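Putative cytochrome P450 154A1 (Streptomyces coelicolor, PDB 1ODO) is a bacterial member of the haem-binding cytochrome P450 family, holding its protoporphyrin IX iron in a largely helical fold. Local coordinates at residues Glu281-Glu286 against Leu345-Gly350. Residues are numbered along the deposited sequence; the frame is centred on the assembly and turned at random.
Sequences ETLRHE and LAFGHG. With HEM (protoporphyrin IX containing Fe), chain B.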
ATOM      1  N   GLU A 281      -5.961 -10.040   9.979  1.00 11.34           N
ATOM      2  CA  GLU A 281      -6.277 -11.146   9.086  1.00 11.45           C
ATOM      3  C   GLU A 281      -6.568 -10.611   7.684  1.00 11.14           C
ATOM      4  O   GLU A 281      -6.331 -11.301   6.694  1.00 10.92           O
ATOM      5  CB  GLU A 281      -7.471 -11.953   9.606  1.00 11.74           C
ATOM      6  CG  GLU A 281      -7.891 -13.088   8.673  1.00 11.52           C
ATOM      7  CD  GLU A 281      -6.866 -14.220   8.585  1.00 13.70           C
ATOM      8  OE1 GLU A 281      -5.676 -14.010   8.917  1.00 11.07           O
ATOM      9  OE2 GLU A 281      -7.260 -15.327   8.165  1.00 14.19           O
ATOM     10  N   THR A 282      -7.092  -9.388   7.599  1.00  9.49           N
ATOM     11  CA  THR A 282      -7.392  -8.795   6.296  1.00  9.87           C
ATOM     12  C   THR A 282      -6.053  -8.498   5.617  1.00  9.70           C
ATOM     13  O   THR A 282      -5.882  -8.711   4.415  1.00 11.35           O
ATOM     14  CB  THR A 282      -8.200  -7.476   6.432  1.00  9.56           C
ATOM     15  OG1 THR A 282      -9.478  -7.751   7.027  1.00 10.13           O
ATOM     16  CG2 THR A 282      -8.417  -6.831   5.054  1.00 10.01           C
ATOM     17  N   LEU A 283      -5.097  -8.014   6.398  1.00 10.50           N
ATOM     18  CA  LEU A 283      -3.774  -7.696   5.866  1.00 10.99           C
ATOM     19  C   LEU A 283      -3.095  -8.964   5.346  1.00 10.96           C
ATOM     20  O   LEU A 283      -2.335  -8.928   4.379  1.00 11.70           O
ATOM     21  CB  LEU A 283      -2.919  -7.047   6.954  1.00  9.26           C
ATOM     22  CG  LEU A 283      -3.355  -5.624   7.311  1.00 11.82           C
ATOM     23  CD1 LEU A 283      -2.629  -5.113   8.551  1.00  8.53           C
ATOM     24  CD2 LEU A 283      -3.071  -4.729   6.122  1.00 12.09           C
ATOM     25  N   ARG A 284      -3.379 -10.092   5.982  1.00 10.42           N
ATOM     26  CA  ARG A 284      -2.775 -11.347   5.550  1.00 10.65           C
ATOM     27  C   ARG A 284      -3.497 -11.935   4.340  1.00 10.21           C
ATOM     28  O   ARG A 284      -2.871 -12.261   3.333  1.00  9.79           O
ATOM     29  CB  ARG A 284      -2.812 -12.382   6.682  1.00 11.10           C
ATOM     30  CG  ARG A 284      -2.119 -13.714   6.332  1.00 11.20           C
ATOM     31  CD  ARG A 284      -2.498 -14.825   7.316  1.00 12.28           C
ATOM     32  NE  ARG A 284      -3.886 -15.244   7.123  1.00 12.73           N
ATOM     33  CZ  ARG A 284      -4.299 -16.003   6.112  1.00 14.30           C
ATOM     34  NH1 ARG A 284      -3.430 -16.439   5.208  1.00 14.48           N
ATOM     35  NH2 ARG A 284      -5.586 -16.302   5.986  1.00 15.99           N
ATOM     36  N   HIS A 285      -4.818 -12.058   4.462  1.00  9.56           N
ATOM     37  CA  HIS A 285      -5.692 -12.615   3.428  1.00 10.56           C
ATOM     38  C   HIS A 285      -5.876 -11.790   2.149  1.00 10.84           C
ATOM     39  O   HIS A 285      -5.919 -12.344   1.045  1.00 11.02           O
ATOM     40  CB  HIS A 285      -7.056 -12.922   4.070  1.00 10.05           C
ATOM     41  CG  HIS A 285      -7.927 -13.836   3.263  1.00 13.04           C
ATOM     42  ND1 HIS A 285      -9.050 -13.395   2.595  1.00 12.48           N
ATOM     43  CD2 HIS A 285      -7.848 -15.168   3.031  1.00 11.94           C
ATOM     44  CE1 HIS A 285      -9.627 -14.417   1.987  1.00 13.12           C
ATOM     45  NE2 HIS A 285      -8.918 -15.504   2.237  1.00 15.29           N
ATOM     46  N   GLU A 286      -6.003 -10.476   2.290  1.00  9.85           N
ATOM     47  CA  GLU A 286      -6.178  -9.610   1.125  1.00 12.29           C
ATOM     48  C   GLU A 286      -5.416  -8.303   1.314  1.00 12.37           C
ATOM     49  O   GLU A 286      -6.015  -7.236   1.457  1.00 12.20           O
ATOM     50  CB  GLU A 286      -7.662  -9.315   0.889  1.00 11.93           C
ATOM     51  CG  GLU A 286      -8.493 -10.547   0.554  1.00 13.29           C
ATOM     52  CD  GLU A 286      -8.193 -11.127  -0.821  1.00 14.39           C
ATOM     53  OE1 GLU A 286      -7.226 -10.683  -1.482  1.00 13.54           O
ATOM     54  OE2 GLU A 286      -8.934 -12.037  -1.241  1.00 15.41           O
ATOM     55  N   LEU A 345       3.108 -10.394   5.616  1.00  7.55           N
ATOM     56  CA  LEU A 345       4.073  -9.514   4.962  1.00  8.96           C
ATOM     57  C   LEU A 345       3.416  -8.349   4.216  1.00 10.78           C
ATOM     58  O   LEU A 345       3.999  -7.796   3.283  1.00 10.88           O
ATOM     59  CB  LEU A 345       4.922 -10.328   3.980  1.00  8.89           C
ATOM     60  CG  LEU A 345       5.957 -11.253   4.629  1.00 10.34           C
ATOM     61  CD1 LEU A 345       6.516 -12.227   3.603  1.00  9.11           C
ATOM     62  CD2 LEU A 345       7.075 -10.404   5.221  1.00 11.79           C
ATOM     63  N   ALA A 346       2.208  -7.973   4.624  1.00  9.86           N
ATOM     64  CA  ALA A 346       1.516  -6.868   3.962  1.00  9.34           C
ATOM     65  C   ALA A 346       2.319  -5.565   4.034  1.00  9.15           C
ATOM     66  O   ALA A 346       2.250  -4.734   3.125  1.00  9.12           O
ATOM     67  CB  ALA A 346       0.134  -6.667   4.583  1.00 10.49           C
ATOM     68  N   PHE A 347       3.078  -5.393   5.115  1.00  9.61           N
ATOM     69  CA  PHE A 347       3.893  -4.191   5.312  1.00  9.33           C
ATOM     70  C   PHE A 347       5.376  -4.413   5.044  1.00 10.06           C
ATOM     71  O   PHE A 347       6.192  -3.524   5.276  1.00  9.83           O
ATOM     72  CB  PHE A 347       3.749  -3.685   6.746  1.00  9.24           C
ATOM     73  CG  PHE A 347       2.381  -3.160   7.080  1.00 11.36           C
ATOM     74  CD1 PHE A 347       1.674  -3.671   8.167  1.00 10.93           C
ATOM     75  CD2 PHE A 347       1.822  -2.118   6.347  1.00 10.85           C
ATOM     76  CE1 PHE A 347       0.430  -3.147   8.521  1.00  9.70           C
ATOM     77  CE2 PHE A 347       0.583  -1.590   6.693  1.00  9.38           C
ATOM     78  CZ  PHE A 347      -0.114  -2.107   7.785  1.00  9.54           C
ATOM     79  N   GLY A 348       5.731  -5.594   4.562  1.00 10.11           N
ATOM     80  CA  GLY A 348       7.129  -5.858   4.298  1.00 10.24           C
ATOM     81  C   GLY A 348       7.800  -6.462   5.516  1.00 10.89           C
ATOM     82  O   GLY A 348       7.134  -6.974   6.416  1.00 10.81           O
ATOM     83  N   HIS A 349       9.123  -6.385   5.559  1.00 11.40           N
ATOM     84  CA  HIS A 349       9.882  -6.938   6.673  1.00 10.93           C
ATOM     85  C   HIS A 349      11.264  -6.317   6.652  1.00 11.88           C
ATOM     86  O   HIS A 349      11.848  -6.149   5.590  1.00 13.26           O
ATOM     87  CB  HIS A 349       9.995  -8.459   6.490  1.00 11.68           C
ATOM     88  CG  HIS A 349      10.683  -9.163   7.619  1.00 11.20           C
ATOM     89  ND1 HIS A 349      11.966  -9.656   7.518  1.00 13.22           N
ATOM     90  CD2 HIS A 349      10.257  -9.474   8.866  1.00 11.02           C
ATOM     91  CE1 HIS A 349      12.300 -10.243   8.653  1.00 12.44           C
ATOM     92  NE2 HIS A 349      11.281 -10.147   9.489  1.00 14.60           N
ATOM     93  N   GLY A 350      11.793  -5.968   7.818  1.00 12.16           N
ATOM     94  CA  GLY A 350      13.116  -5.375   7.844  1.00 12.66           C
ATOM     95  C   GLY A 350      13.151  -3.862   7.940  1.00 12.26           C
ATOM     96  O   GLY A 350      12.185  -3.232   8.375  1.00 13.27           O
TER
HETATM   97  CHA HEM B1407       6.620   1.137   2.386  1.00 13.23           C
HETATM   98  CHB HEM B1407       4.343   4.982   4.180  1.00 10.62           C
HETATM   99  CHC HEM B1407       0.205   2.497   4.275  1.00 11.97           C
HETATM  100  CHD HEM B1407       2.488  -1.322   2.463  1.00 10.84           C
HETATM  101  C1A HEM B1407       6.391   2.399   2.877  1.00 11.83           C
HETATM  102  C2A HEM B1407       7.380   3.462   3.021  1.00 12.21           C
HETATM  103  C3A HEM B1407       6.746   4.535   3.515  1.00 12.56           C
HETATM  104  C4A HEM B1407       5.347   4.179   3.703  1.00 11.45           C
HETATM  105  CMA HEM B1407       7.343   5.916   3.839  1.00 12.77           C
HETATM  106  CAA HEM B1407       8.872   3.319   2.650  1.00 11.43           C
HETATM  107  CBA HEM B1407       9.662   2.674   3.804  1.00 13.19           C
HETATM  108  CGA HEM B1407      11.154   2.468   3.545  1.00 12.61           C
HETATM  109  O1A HEM B1407      11.475   2.159   2.344  1.00 11.97           O
HETATM  110  O2A HEM B1407      11.934   2.599   4.487  1.00 13.65           O
HETATM  111  C1B HEM B1407       3.025   4.654   4.356  1.00 10.88           C
HETATM  112  C2B HEM B1407       2.014   5.566   4.860  1.00 12.30           C
HETATM  113  C3B HEM B1407       0.841   4.870   4.891  1.00 12.00           C
HETATM  114  C4B HEM B1407       1.116   3.535   4.409  1.00 10.76           C
HETATM  115  CMB HEM B1407       2.275   7.032   5.266  1.00 12.41           C
HETATM  116  CAB HEM B1407      -0.556   5.345   5.335  1.00 11.92           C
HETATM  117  CBB HEM B1407      -0.662   5.698   6.828  1.00 17.57           C
HETATM  118  C1C HEM B1407       0.476   1.224   3.792  1.00 10.22           C
HETATM  119  C2C HEM B1407      -0.533   0.162   3.658  1.00 10.85           C
HETATM  120  C3C HEM B1407       0.107  -0.913   3.143  1.00  9.99           C
HETATM  121  C4C HEM B1407       1.492  -0.529   2.966  1.00 10.72           C
HETATM  122  CMC HEM B1407      -2.031   0.343   4.053  1.00  8.45           C
HETATM  123  CAC HEM B1407      -0.417  -2.323   2.764  1.00 10.21           C
HETATM  124  CBC HEM B1407      -1.307  -3.034   3.790  1.00  9.07           C
HETATM  125  C1D HEM B1407       3.804  -1.003   2.274  1.00 12.34           C
HETATM  126  C2D HEM B1407       4.812  -1.877   1.721  1.00 12.80           C
HETATM  127  C3D HEM B1407       5.975  -1.185   1.689  1.00 12.54           C
HETATM  128  C4D HEM B1407       5.696   0.123   2.238  1.00 13.26           C
HETATM  129  CMD HEM B1407       4.554  -3.322   1.250  1.00 12.79           C
HETATM  130  CAD HEM B1407       7.317  -1.696   1.141  1.00 16.04           C
HETATM  131  CBD HEM B1407       8.055  -2.777   1.938  1.00 17.12           C
HETATM  132  CGD HEM B1407       9.294  -3.135   1.145  1.00 16.08           C
HETATM  133  O1D HEM B1407       9.346  -4.240   0.591  1.00 14.98           O
HETATM  134  O2D HEM B1407      10.179  -2.253   1.067  1.00 17.29           O
HETATM  135  NA  HEM B1407       5.170   2.863   3.307  1.00 11.11           N
HETATM  136  NB  HEM B1407       2.450   3.418   4.080  1.00 10.62           N
HETATM  137  NC  HEM B1407       1.702   0.774   3.369  1.00 10.01           N
HETATM  138  ND  HEM B1407       4.357   0.236   2.586  1.00 11.20           N
HETATM  139 FE   HEM B1407       3.430   1.805   3.341  1.00 11.03          FE
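Leu283 reaches from helix 275-285 to Ala346 and Phe347, and the side chains meet by van der Waals packing of hydrocarbon. Leu283 CB sits 3.9 Å from the methyl CB of Ala346, which also rests on the helix backbone, 3.4 Å from Leu283 O. With CG anti to the carbonyl carbon (chi1 -71°), the leucine sends CD1 to within 3.6 Å of Phe347 CE1, approaching the ring obliquely, while CD2 meets HEM CBC at 3.4 Å and also lies near Ala346 CB. Phe347 meets the porphyrin obliquely too, its CE2 being 3.6 Å from HEM C3C.

Polar bonds lie within each segment or go to other parts of the chain. A type I turn, closed by Gly348 N to Leu345 O, carries Ala346 and Phe347 at its middle positions. One turn of the helix bears the Glu281 and Arg284 of the P450 ExxR motif. Arg284 grips the carboxylate side-on, NE to OE1 at 2.8 Å and NH2 to OE2 at 2.9 Å; both oxygens lie near the guanidinium plane but are met from above the carboxylate plane. Arg284 NH1 also bonds to the carbonyls of Asn323 and Ala332.

The contact thus joins the ExxR helix to the haem and to the loop leading to Cys354 mainly by hydrocarbon packing, with the Glu281-Arg284 pair on another side of the helix.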